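Local atomic coordinates of hypothetical protein (Parabacteroides merdae, PDB entry 4OO3), a protein that is a putative oxidoreductase of unknown substrate that probably binds a nicotinamide adenine dinucleotide cofactor through its Rossmann-fold domain. Residues I330-G333 with Q339-L342. Sequence-based numbering, arbitrary orientation.
Sequences IRQG and QPEL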
ATOM      1  N   ILE A 330     -12.987  11.828  -4.895  1.00 33.20           N
ATOM      2  CA  ILE A 330     -12.074  12.250  -3.846  1.00 34.07           C
ATOM      3  C   ILE A 330     -11.260  13.416  -4.377  1.00 35.88           C
ATOM      4  O   ILE A 330     -10.721  13.345  -5.481  1.00 32.82           O
ATOM      5  CB  ILE A 330     -11.069  11.158  -3.453  1.00 33.32           C
ATOM      6  CG1 ILE A 330     -11.778   9.874  -3.015  1.00 34.40           C
ATOM      7  CG2 ILE A 330     -10.152  11.660  -2.346  1.00 33.67           C
ATOM      8  CD1 ILE A 330     -12.529   9.999  -1.713  1.00 35.94           C
ATOM      9  N   ARG A 331     -11.186  14.484  -3.590  1.00 38.24           N
ATOM     10  CA  ARG A 331     -10.235  15.558  -3.827  1.00 38.13           C
ATOM     11  C   ARG A 331      -9.320  15.667  -2.626  1.00 39.35           C
ATOM     12  O   ARG A 331      -9.768  15.585  -1.475  1.00 39.14           O
ATOM     13  CB  ARG A 331     -10.948  16.879  -4.055  1.00 39.87           C
ATOM     14  CG  ARG A 331     -11.759  16.925  -5.339  1.00 40.53           C
ATOM     15  CD  ARG A 331     -12.610  18.181  -5.395  1.00 43.24           C
ATOM     16  NE  ARG A 331     -13.917  17.900  -5.975  1.00 46.48           N
ATOM     17  CZ  ARG A 331     -14.155  17.759  -7.274  1.00 47.64           C
ATOM     18  NH1 ARG A 331     -13.176  17.874  -8.162  1.00 52.43           N
ATOM     19  NH2 ARG A 331     -15.386  17.498  -7.687  1.00 48.57           N
ATOM     20  N   GLN A 332      -8.030  15.822  -2.908  1.00 40.91           N
ATOM     21  CA  GLN A 332      -7.017  16.009  -1.882  1.00 38.74           C
ATOM     22  C   GLN A 332      -5.932  16.922  -2.445  1.00 38.13           C
ATOM     23  O   GLN A 332      -4.899  16.467  -2.933  1.00 34.05           O
ATOM     24  CB  GLN A 332      -6.443  14.666  -1.452  1.00 38.01           C
ATOM     25  CG  GLN A 332      -5.432  14.771  -0.329  1.00 38.92           C
ATOM     26  CD  GLN A 332      -4.662  13.491  -0.143  1.00 38.59           C
ATOM     27  OE1 GLN A 332      -5.237  12.456   0.194  1.00 35.78           O
ATOM     28  NE2 GLN A 332      -3.353  13.548  -0.366  1.00 40.14           N
ATOM     29  N   GLY A 333      -6.204  18.219  -2.396  1.00 41.37           N
ATOM     30  CA  GLY A 333      -5.297  19.232  -2.909  1.00 43.25           C
ATOM     31  C   GLY A 333      -5.208  20.382  -1.938  1.00 45.38           C
ATOM     32  O   GLY A 333      -5.601  20.245  -0.777  1.00 42.45           O
ATOM     33  N   GLN A 339      -5.926  17.008   2.808  1.00 41.95           N
ATOM     34  CA  GLN A 339      -6.655  15.966   3.515  1.00 39.98           C
ATOM     35  C   GLN A 339      -7.791  15.503   2.604  1.00 38.98           C
ATOM     36  O   GLN A 339      -8.563  16.330   2.123  1.00 42.04           O
ATOM     37  CB  GLN A 339      -7.224  16.503   4.829  1.00 40.79           C
ATOM     38  CG  GLN A 339      -8.463  15.764   5.309  1.00 42.89           C
ATOM     39  CD  GLN A 339      -8.806  16.054   6.750  1.00 44.65           C
ATOM     40  OE1 GLN A 339      -9.801  16.717   7.041  1.00 46.84           O
ATOM     41  NE2 GLN A 339      -7.989  15.553   7.662  1.00 44.73           N
ATOM     42  N   PRO A 340      -7.909  14.184   2.369  1.00 36.09           N
ATOM     43  CA  PRO A 340      -8.910  13.703   1.405  1.00 35.47           C
ATOM     44  C   PRO A 340     -10.353  14.029   1.805  1.00 34.94           C
ATOM     45  O   PRO A 340     -10.724  13.864   2.970  1.00 33.96           O
ATOM     46  CB  PRO A 340      -8.675  12.184   1.363  1.00 32.65           C
ATOM     47  CG  PRO A 340      -7.950  11.854   2.618  1.00 31.68           C
ATOM     48  CD  PRO A 340      -7.159  13.075   2.993  1.00 35.74           C
ATOM     49  N   GLU A 341     -11.132  14.516   0.840  1.00 34.70           N
ATOM     50  CA  GLU A 341     -12.546  14.795   1.031  1.00 35.86           C
ATOM     51  C   GLU A 341     -13.321  14.090  -0.064  1.00 35.91           C
ATOM     52  O   GLU A 341     -12.881  14.055  -1.215  1.00 33.79           O
ATOM     53  CB  GLU A 341     -12.837  16.302   0.967  1.00 38.87           C
ATOM     54  CG  GLU A 341     -12.154  17.152   2.035  1.00 41.02           C
ATOM     55  CD  GLU A 341     -12.573  16.817   3.463  1.00 42.52           C
ATOM     56  OE1 GLU A 341     -13.608  16.142   3.656  1.00 43.32           O
ATOM     57  OE2 GLU A 341     -11.858  17.232   4.402  1.00 43.04           O
ATOM     58  N   LEU A 342     -14.478  13.543   0.303  1.00 37.12           N
ATOM     59  CA  LEU A 342     -15.312  12.751  -0.598  1.00 37.27           C
ATOM     60  C   LEU A 342     -16.522  13.561  -1.064  1.00 37.73           C
ATOM     61  O   LEU A 342     -17.134  14.279  -0.272  1.00 36.99           O
ATOM     62  CB  LEU A 342     -15.770  11.472   0.120  1.00 38.63           C
ATOM     63  CG  LEU A 342     -16.723  10.503  -0.593  1.00 38.77           C
ATOM     64  CD1 LEU A 342     -16.177  10.002  -1.923  1.00 36.82           C
ATOM     65  CD2 LEU A 342     -17.023   9.337   0.339  1.00 38.60           C
TER
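R331 and E341 face each other as an antiparallel hydrogen-bonded pair and supply both backbone bonds of the contact. R331 N donates to E341 O at 2.9 Å, and E341 N returns an equally short bond to R331 O. Each oxygen also receives a CA-H...O contact, from I330 CA to E341 O (3.3 Å) and from P340 CA to R331 O (3.5 Å). The pair is the last bridge before the loop of the beta hairpin formed by strands 326-332 and 341-346, neighbours in the large mixed sheet of the C-terminal domain. Apolar contacts lie on the I330 and L342 face, where helix 155-164 packs against both residues. I330 CD1 meets L342 CD1 at 3.7 Å. I330 CG2, the other branch, lies anti to the backbone N (CG1 at chi1 -57°) and reaches P340 CB at 4.0 Å. Q332 also packs on the proline: its extended chain leaves with CG anti to the backbone N (chi1 -177°), runs alongside the ring and sets OE1 over one ring face, 3.5 Å from P340 CD in van der Waals contact; Q332 NE2 is hydrogen-bonded to D315 O, which anchors the amide. Charged groups occupy the reverse face: the R331 guanidinium leads away from E341 to a salt bridge with E345 and a cation-pi contact with F343, while E341 OE1 has a weak hydrogen bond from Q384.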